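Long-range contacts in guanylate kinase (Coxiella burnetii, PDB 3TR0), which catalyses the transfer of a phosphate group from ATP to GMP, giving GDP and ADP, and so probably serves the recycling of GMP: residues E74-I78 / D105-Q111; I34-I38 / W89-Q93. Residue numbers count along the deposited sequence, not the author numbering.

Contact 1: residues E74-I78 / D105-Q111. With 5GP (guanosine-5'-monophosphate), chain D.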
ATOM      1  N   GLU A  74      -5.067  -8.084  23.368  1.00 29.01           N
ATOM      2  CA  GLU A  74      -3.685  -7.677  23.466  1.00 24.45           C
ATOM      3  C   GLU A  74      -3.543  -6.860  24.744  1.00 24.49           C
ATOM      4  O   GLU A  74      -4.428  -6.069  25.072  1.00 29.14           O
ATOM      5  CB  GLU A  74      -3.360  -6.820  22.238  1.00 35.16           C
ATOM      6  CG  GLU A  74      -2.073  -6.056  22.285  1.00 41.33           C
ATOM      7  CD  GLU A  74      -2.126  -4.854  23.204  1.00 28.13           C
ATOM      8  OE1 GLU A  74      -3.086  -4.045  23.127  1.00 19.04           O
ATOM      9  OE2 GLU A  74      -1.190  -4.728  24.009  1.00 37.55           O
ATOM     10  N   HIS A  75      -2.451  -7.056  25.477  1.00 26.35           N
ATOM     11  CA  HIS A  75      -2.181  -6.225  26.646  1.00 29.76           C
ATOM     12  C   HIS A  75      -0.689  -6.153  26.962  1.00 34.87           C
ATOM     13  O   HIS A  75       0.068  -7.074  26.662  1.00 27.35           O
ATOM     14  CB  HIS A  75      -2.978  -6.709  27.864  1.00 29.89           C
ATOM     15  CG  HIS A  75      -2.427  -7.948  28.497  1.00 32.57           C
ATOM     16  ND1 HIS A  75      -1.668  -7.919  29.647  1.00 35.66           N
ATOM     17  CD2 HIS A  75      -2.518  -9.250  28.138  1.00 37.62           C
ATOM     18  CE1 HIS A  75      -1.320  -9.152  29.973  1.00 37.92           C
ATOM     19  NE2 HIS A  75      -1.822  -9.978  29.072  1.00 43.37           N
ATOM     20  N   ALA A  76      -0.270  -5.045  27.565  1.00 25.65           N
ATOM     21  CA  ALA A  76       1.140  -4.838  27.859  1.00 29.81           C
ATOM     22  C   ALA A  76       1.315  -3.914  29.046  1.00 32.59           C
ATOM     23  O   ALA A  76       0.387  -3.207  29.444  1.00 29.98           O
ATOM     24  CB  ALA A  76       1.862  -4.267  26.641  1.00 25.78           C
ATOM     25  N   THR A  77       2.519  -3.929  29.607  1.00 35.24           N
ATOM     26  CA  THR A  77       2.878  -3.021  30.681  1.00 30.66           C
ATOM     27  C   THR A  77       3.839  -1.972  30.152  1.00 29.84           C
ATOM     28  O   THR A  77       4.845  -2.304  29.526  1.00 27.63           O
ATOM     29  CB  THR A  77       3.546  -3.768  31.845  1.00 36.86           C
ATOM     30  OG1 THR A  77       2.632  -4.730  32.383  1.00 40.25           O
ATOM     31  CG2 THR A  77       3.953  -2.790  32.933  1.00 44.01           C
ATOM     32  N   ILE A  78       3.516  -0.708  30.402  1.00 32.20           N
ATOM     33  CA  ILE A  78       4.314   0.407  29.909  1.00 32.02           C
ATOM     34  C   ILE A  78       4.482   1.455  31.001  1.00 39.09           C
ATOM     35  O   ILE A  78       3.500   1.967  31.543  1.00 30.26           O
ATOM     36  CB  ILE A  78       3.660   1.054  28.681  1.00 30.95           C
ATOM     37  CG1 ILE A  78       3.437   0.003  27.592  1.00 29.93           C
ATOM     38  CG2 ILE A  78       4.523   2.192  28.155  1.00 32.19           C
ATOM     39  CD1 ILE A  78       2.458   0.422  26.534  1.00 31.47           C
ATOM     40  N   ASP A 105       1.600  -0.108  21.679  1.00 19.56           N
ATOM     41  CA  ASP A 105       3.059  -0.071  21.680  1.00 21.55           C
ATOM     42  C   ASP A 105       3.633  -1.273  20.947  1.00 17.54           C
ATOM     43  O   ASP A 105       2.887  -2.087  20.398  1.00 19.53           O
ATOM     44  CB  ASP A 105       3.627   0.015  23.104  1.00 19.04           C
ATOM     45  CG  ASP A 105       3.705  -1.334  23.794  1.00 21.22           C
ATOM     46  OD1 ASP A 105       2.821  -2.174  23.563  1.00 21.53           O
ATOM     47  OD2 ASP A 105       4.658  -1.554  24.575  1.00 21.86           O
ATOM     48  N   TRP A 106       4.957  -1.384  20.935  1.00 18.82           N
ATOM     49  CA  TRP A 106       5.616  -2.444  20.169  1.00 24.63           C
ATOM     50  C   TRP A 106       5.310  -3.837  20.713  1.00 27.99           C
ATOM     51  O   TRP A 106       5.257  -4.805  19.952  1.00 20.67           O
ATOM     52  CB  TRP A 106       7.130  -2.212  20.075  1.00 20.67           C
ATOM     53  CG  TRP A 106       7.866  -2.329  21.386  1.00 21.36           C
ATOM     54  CD1 TRP A 106       8.226  -1.311  22.219  1.00 22.47           C
ATOM     55  CD2 TRP A 106       8.334  -3.535  22.002  1.00 19.15           C
ATOM     56  NE1 TRP A 106       8.886  -1.807  23.320  1.00 23.40           N
ATOM     57  CE2 TRP A 106       8.963  -3.171  23.211  1.00 26.75           C
ATOM     58  CE3 TRP A 106       8.279  -4.889  21.653  1.00 30.65           C
ATOM     59  CZ2 TRP A 106       9.536  -4.109  24.066  1.00 28.26           C
ATOM     60  CZ3 TRP A 106       8.846  -5.819  22.507  1.00 34.30           C
ATOM     61  CH2 TRP A 106       9.466  -5.424  23.698  1.00 30.24           C
ATOM     62  N   GLN A 107       5.109  -3.935  22.027  1.00 24.41           N
ATOM     63  CA  GLN A 107       4.763  -5.206  22.654  1.00 26.99           C
ATOM     64  C   GLN A 107       3.396  -5.672  22.187  1.00 20.81           C
ATOM     65  O   GLN A 107       3.208  -6.837  21.848  1.00 23.01           O
ATOM     66  CB  GLN A 107       4.753  -5.078  24.177  1.00 28.27           C
ATOM     67  CG  GLN A 107       6.059  -4.591  24.773  1.00 28.19           C
ATOM     68  CD  GLN A 107       5.959  -4.376  26.267  1.00 30.02           C
ATOM     69  OE1 GLN A 107       6.336  -5.240  27.054  1.00 30.60           O
ATOM     70  NE2 GLN A 107       5.444  -3.219  26.666  1.00 21.89           N
ATOM     71  N   GLY A 108       2.434  -4.757  22.188  1.00 19.64           N
ATOM     72  CA  GLY A 108       1.102  -5.073  21.713  1.00 17.14           C
ATOM     73  C   GLY A 108       1.112  -5.447  20.242  1.00 20.61           C
ATOM     74  O   GLY A 108       0.397  -6.358  19.814  1.00 20.93           O
ATOM     75  N   ALA A 109       1.931  -4.745  19.464  1.00 18.77           N
ATOM     76  CA  ALA A 109       2.052  -5.022  18.035  1.00 21.24           C
ATOM     77  C   ALA A 109       2.464  -6.469  17.786  1.00 21.24           C
ATOM     78  O   ALA A 109       1.872  -7.156  16.954  1.00 21.41           O
ATOM     79  CB  ALA A 109       3.049  -4.070  17.392  1.00 23.54           C
ATOM     80  N   ARG A 110       3.483  -6.932  18.510  1.00 25.96           N
ATOM     81  CA  ARG A 110       3.934  -8.317  18.383  1.00 25.95           C
ATOM     82  C   ARG A 110       2.792  -9.302  18.632  1.00 24.89           C
ATOM     83  O   ARG A 110       2.670 -10.307  17.933  1.00 32.02           O
ATOM     84  CB  ARG A 110       5.103  -8.608  19.334  1.00 22.64           C
ATOM     85  CG  ARG A 110       6.400  -7.881  18.996  1.00 25.48           C
ATOM     86  CD  ARG A 110       7.549  -8.379  19.872  1.00 19.73           C
ATOM     87  NE  ARG A 110       8.838  -7.801  19.510  1.00 27.50           N
ATOM     88  CZ  ARG A 110      10.001  -8.199  20.016  1.00 31.85           C
ATOM     89  NH1 ARG A 110      10.034  -9.181  20.908  1.00 33.93           N
ATOM     90  NH2 ARG A 110      11.132  -7.619  19.634  1.00 33.96           N
ATOM     91  N   GLN A 111       1.955  -9.011  19.625  1.00 27.24           N
ATOM     92  CA  GLN A 111       0.833  -9.887  19.958  1.00 24.91           C
ATOM     93  C   GLN A 111      -0.192  -9.932  18.835  1.00 31.57           C
ATOM     94  O   GLN A 111      -0.659 -11.004  18.446  1.00 29.86           O
ATOM     95  CB  GLN A 111       0.157  -9.429  21.251  1.00 27.20           C
ATOM     96  CG  GLN A 111       1.016  -9.587  22.490  1.00 28.22           C
ATOM     97  CD  GLN A 111       0.383  -8.955  23.707  1.00 31.01           C
ATOM     98  OE1 GLN A 111      -0.749  -9.278  24.070  1.00 25.56           O
ATOM     99  NE2 GLN A 111       1.103  -8.036  24.336  1.00 30.82           N
TER
HETATM  100  P   5GP D 205      -0.252   7.295  27.292  1.00 30.33           P
HETATM  101  O1P 5GP D 205      -1.607   7.802  26.864  1.00 27.75           O
HETATM  102  O2P 5GP D 205      -0.073   6.864  28.724  1.00 26.59           O
HETATM  103  O3P 5GP D 205       0.784   8.334  26.928  1.00 31.35           O
HETATM  104  O5' 5GP D 205       0.199   6.119  26.322  1.00 26.25           O
HETATM  105  C5' 5GP D 205       1.310   5.297  26.638  1.00 26.97           C
HETATM  106  C4' 5GP D 205       1.617   4.341  25.516  1.00 29.60           C
HETATM  107  O4' 5GP D 205       0.954   3.084  25.759  1.00 21.49           O
HETATM  108  C3' 5GP D 205       1.110   4.754  24.144  1.00 30.14           C
HETATM  109  O3' 5GP D 205       1.958   5.689  23.501  1.00 34.52           O
HETATM  110  C2' 5GP D 205       0.997   3.427  23.402  1.00 35.69           C
HETATM  111  O2' 5GP D 205       2.249   3.067  22.837  1.00 33.21           O
HETATM  112  C1' 5GP D 205       0.686   2.444  24.537  1.00 25.60           C
HETATM  113  N9  5GP D 205      -0.719   2.002  24.533  1.00 17.36           N
HETATM  114  C8  5GP D 205      -1.841   2.722  24.662  1.00 16.77           C
HETATM  115  N7  5GP D 205      -2.902   1.877  24.620  1.00 15.47           N
HETATM  116  C5  5GP D 205      -2.420   0.621  24.463  1.00 16.57           C
HETATM  117  C6  5GP D 205      -2.992  -0.642  24.351  1.00 19.68           C
HETATM  118  O6  5GP D 205      -4.237  -0.794  24.383  1.00 25.37           O
HETATM  119  N1  5GP D 205      -2.193  -1.706  24.206  1.00 21.52           N
HETATM  120  C2  5GP D 205      -0.858  -1.582  24.162  1.00 21.04           C
HETATM  121  N2  5GP D 205      -0.062  -2.667  24.013  1.00 16.75           N
HETATM  122  N3  5GP D 205      -0.279  -0.373  24.265  1.00 17.34           N
HETATM  123  C4  5GP D 205      -1.047   0.724  24.420  1.00 17.59           C
HETATM  124  O   HOH W   1       4.233  -6.128  28.922  1.00 35.13           O

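Contact 2: residues I34-I38 / W89-Q93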
ATOM      1  N   ILE A  34     -13.700   2.995   9.121  1.00 22.45           N
ATOM      2  CA  ILE A  34     -12.553   2.697   9.965  1.00 18.32           C
ATOM      3  C   ILE A  34     -12.743   3.378  11.316  1.00 25.31           C
ATOM      4  O   ILE A  34     -13.122   4.545  11.386  1.00 25.44           O
ATOM      5  CB  ILE A  34     -11.220   3.119   9.288  1.00 23.24           C
ATOM      6  CG1 ILE A  34     -10.014   2.654  10.109  1.00 19.80           C
ATOM      7  CG2 ILE A  34     -11.180   4.617   9.054  1.00 29.66           C
ATOM      8  CD1 ILE A  34      -8.691   2.753   9.356  1.00 20.29           C
ATOM      9  N   LYS A  35     -12.514   2.630  12.388  1.00 16.36           N
ATOM     10  CA  LYS A  35     -12.717   3.163  13.730  1.00 19.68           C
ATOM     11  C   LYS A  35     -11.522   2.890  14.629  1.00 22.30           C
ATOM     12  O   LYS A  35     -10.787   1.922  14.429  1.00 23.98           O
ATOM     13  CB  LYS A  35     -13.995   2.583  14.339  1.00 25.25           C
ATOM     14  CG  LYS A  35     -15.206   2.729  13.427  1.00 34.15           C
ATOM     15  CD  LYS A  35     -16.361   3.438  14.109  1.00 48.52           C
ATOM     16  CE  LYS A  35     -17.253   2.460  14.852  1.00 51.70           C
ATOM     17  NZ  LYS A  35     -18.509   3.109  15.323  1.00 56.13           N
ATOM     18  N   ILE A  36     -11.333   3.754  15.621  1.00 23.73           N
ATOM     19  CA  ILE A  36     -10.228   3.618  16.554  1.00 18.32           C
ATOM     20  C   ILE A  36     -10.644   2.834  17.786  1.00 23.00           C
ATOM     21  O   ILE A  36     -11.629   3.170  18.443  1.00 23.11           O
ATOM     22  CB  ILE A  36      -9.713   4.994  17.025  1.00 20.92           C
ATOM     23  CG1 ILE A  36      -9.348   5.873  15.829  1.00 26.10           C
ATOM     24  CG2 ILE A  36      -8.520   4.821  17.942  1.00 25.30           C
ATOM     25  CD1 ILE A  36      -9.073   7.319  16.202  1.00 34.82           C
ATOM     26  N   SER A  37      -9.892   1.787  18.102  1.00 19.06           N
ATOM     27  CA  SER A  37     -10.119   1.058  19.346  1.00 22.99           C
ATOM     28  C   SER A  37      -9.753   1.931  20.538  1.00 22.31           C
ATOM     29  O   SER A  37      -8.638   2.450  20.616  1.00 19.05           O
ATOM     30  CB  SER A  37      -9.303  -0.233  19.373  1.00 23.58           C
ATOM     31  OG  SER A  37      -9.415  -0.884  20.625  1.00 23.56           O
ATOM     32  N   ILE A  38     -10.700   2.099  21.458  1.00 20.43           N
ATOM     33  CA  ILE A  38     -10.431   2.811  22.703  1.00 19.56           C
ATOM     34  C   ILE A  38      -9.945   1.811  23.740  1.00 20.00           C
ATOM     35  O   ILE A  38     -10.672   0.887  24.120  1.00 21.11           O
ATOM     36  CB  ILE A  38     -11.683   3.536  23.230  1.00 21.86           C
ATOM     37  CG1 ILE A  38     -12.163   4.569  22.206  1.00 28.05           C
ATOM     38  CG2 ILE A  38     -11.389   4.193  24.568  1.00 24.30           C
ATOM     39  CD1 ILE A  38     -11.054   5.460  21.684  1.00 27.59           C
ATOM     40  N   TRP A  89     -14.984  -5.749  21.211  1.00 19.41           N
ATOM     41  CA  TRP A  89     -15.323  -4.567  20.430  1.00 27.48           C
ATOM     42  C   TRP A  89     -14.656  -4.615  19.060  1.00 26.72           C
ATOM     43  O   TRP A  89     -15.273  -4.296  18.049  1.00 22.30           O
ATOM     44  CB  TRP A  89     -14.919  -3.290  21.161  1.00 27.06           C
ATOM     45  CG  TRP A  89     -15.236  -2.056  20.380  1.00 26.47           C
ATOM     46  CD1 TRP A  89     -16.380  -1.317  20.445  1.00 30.64           C
ATOM     47  CD2 TRP A  89     -14.404  -1.424  19.400  1.00 29.67           C
ATOM     48  NE1 TRP A  89     -16.310  -0.258  19.572  1.00 26.19           N
ATOM     49  CE2 TRP A  89     -15.105  -0.300  18.920  1.00 26.78           C
ATOM     50  CE3 TRP A  89     -13.131  -1.694  18.888  1.00 25.90           C
ATOM     51  CZ2 TRP A  89     -14.576   0.557  17.958  1.00 25.18           C
ATOM     52  CZ3 TRP A  89     -12.608  -0.843  17.926  1.00 23.30           C
ATOM     53  CH2 TRP A  89     -13.330   0.267  17.472  1.00 22.10           C
ATOM     54  N   VAL A  90     -13.394  -5.022  19.036  1.00 20.08           N
ATOM     55  CA  VAL A  90     -12.641  -5.098  17.788  1.00 19.20           C
ATOM     56  C   VAL A  90     -13.283  -6.098  16.824  1.00 25.22           C
ATOM     57  O   VAL A  90     -13.504  -5.794  15.652  1.00 22.33           O
ATOM     58  CB  VAL A  90     -11.177  -5.495  18.047  1.00 20.46           C
ATOM     59  CG1 VAL A  90     -10.469  -5.802  16.737  1.00 18.75           C
ATOM     60  CG2 VAL A  90     -10.448  -4.387  18.799  1.00 21.11           C
ATOM     61  N   LEU A  91     -13.599  -7.283  17.327  1.00 22.03           N
ATOM     62  CA  LEU A  91     -14.189  -8.316  16.485  1.00 25.52           C
ATOM     63  C   LEU A  91     -15.568  -7.920  15.958  1.00 25.83           C
ATOM     64  O   LEU A  91     -15.928  -8.274  14.840  1.00 23.00           O
ATOM     65  CB  LEU A  91     -14.240  -9.658  17.217  1.00 27.73           C
ATOM     66  CG  LEU A  91     -12.874 -10.196  17.646  1.00 26.89           C
ATOM     67  CD1 LEU A  91     -13.008 -11.591  18.244  1.00 37.39           C
ATOM     68  CD2 LEU A  91     -11.905 -10.205  16.465  1.00 24.69           C
ATOM     69  N   ARG A  92     -16.343  -7.189  16.757  1.00 19.74           N
ATOM     70  CA  ARG A  92     -17.622  -6.669  16.279  1.00 24.19           C
ATOM     71  C   ARG A  92     -17.442  -5.734  15.081  1.00 23.70           C
ATOM     72  O   ARG A  92     -18.207  -5.796  14.112  1.00 25.84           O
ATOM     73  CB  ARG A  92     -18.386  -5.954  17.393  1.00 28.08           C
ATOM     74  CG  ARG A  92     -18.887  -6.878  18.481  1.00 31.52           C
ATOM     75  CD  ARG A  92     -20.076  -6.275  19.218  1.00 31.22           C
ATOM     76  NE  ARG A  92     -19.793  -4.960  19.794  1.00 31.52           N
ATOM     77  CZ  ARG A  92     -19.189  -4.766  20.962  1.00 36.64           C
ATOM     78  NH1 ARG A  92     -18.781  -5.802  21.680  1.00 41.62           N
ATOM     79  NH2 ARG A  92     -18.984  -3.536  21.411  1.00 38.50           N
ATOM     80  N   GLN A  93     -16.430  -4.873  15.153  1.00 24.07           N
ATOM     81  CA  GLN A  93     -16.129  -3.942  14.069  1.00 24.47           C
ATOM     82  C   GLN A  93     -15.723  -4.674  12.799  1.00 27.35           C
ATOM     83  O   GLN A  93     -16.204  -4.359  11.709  1.00 23.82           O
ATOM     84  CB  GLN A  93     -15.015  -2.972  14.476  1.00 20.01           C
ATOM     85  CG  GLN A  93     -15.280  -2.233  15.771  1.00 28.10           C
ATOM     86  CD  GLN A  93     -16.660  -1.608  15.816  1.00 37.27           C
ATOM     87  OE1 GLN A  93     -17.088  -0.952  14.869  1.00 32.03           O
ATOM     88  NE2 GLN A  93     -17.367  -1.814  16.923  1.00 33.98           N
TER

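Contact 1: residues E74-I78 / D105-Q111
Gln-111 lays its carboxamide along the backbone of His-75 and pairs with both its N and its O: His-75 N donates to Gln-111 OE1 (3.1 Å), and Gln-111 NE2 donates to His-75 O (2.7 Å). One turn earlier, Gln-107 does similar work further along the strand. Its NE2 donates to Thr-77 O (3.1 Å) and also to Asp-105 OD2 (2.8 Å), while a water joins Gln-107 OE1 to Thr-77 N. Two glutamines of one helix face thus satisfy the edge of 72-78, an outermost strand of the mixed sheet that forms the GMP-binding part of the guanylate kinase fold; the axes of 75-78 and 106-111 run nearly antiparallel (163°) and approach to 7.5 Å. Asp-105 is the helix N-cap, its OD1 accepting from Gly-108 N (3.0 Å). The same OD1 receives 5GP N2 (3.0 Å), and Glu-74 also reads the guanine: 5GP N1 donates to Glu-74 OE1 (2.7 Å), N2 to OE2 at a very short 2.3 Å. Gly-108 lets base and carboxylate sit close, since a CB here would clash with both Glu-74 OE2 and 5GP N2. Ala-76 CB packs 3.8 Å from Asp-105 OD1, and Ile-78 CD1 reaches the ribose, 3.2 Å from 5GP O4'.

Contact 2: residues I34-I38 / W89-Q93
With chi1 at t and chi2 near 92°, Trp-89 extends its indole from helix 87-95 across to the strand, and its six-membered ring lies between the two, against Lys-35, Ile-36 and Ser-37. CZ3 of Trp-89 lies 3.4 Å from Ser-37 CA, and CH2 of Trp-89 lies 3.5 Å from Ile-36 O; Lys-35 CB meets the ring at its edge, 4.0 Å from CH2. Lys-35 leaves the strand as m, with chi2 between wells at -125° and chi3 at m, a bent course that brings its CE to 3.4 Å from Gln-93 OE1. Gln-93 is folded too, m at both chi1 and chi2, so that its NE2 turns back to Trp-89 O in a weak hydrogen bond (3.4 Å). Helix 87-95 here covers one face of the edge strand 34-36 of the parallel P-loop kinase sheet; the axis of its 89-93 part runs nearly antiparallel to 34-36 (172°), 10.3 Å away at closest approach. Ile-36 points the other way, against Val-24 and Val-28 of helix 20-30, so the strand is packed on both faces. Past Trp-89, Ser-37 with chi1 at t puts its OG 4.1 Å from Val-90 CG2, and both side chains also touch Thr-85 of strand 81-86.

From the N terminus the chain passes strand 9-13 and helix 20-30, then enters 34-38, the first half of contact 2. It next builds strands of the mixed GMP-binding sheet and reaches 74-78, which opens contact 1. Strand 81-86 leads into helix 87-95, where 89-93 closes the loop of contact 2; strand 99-103 returns to the parallel sheet, and 105-111 closes contact 1. The two loops therefore cross. Contact 1 joins the mixed sheet to the helix following strand 99-103, around the nucleotide; contact 2 sets helix 87-95 on the edge of the parallel sheet. Their centres lie about 17 Å apart, their nearest atoms about 8 Å, without touching.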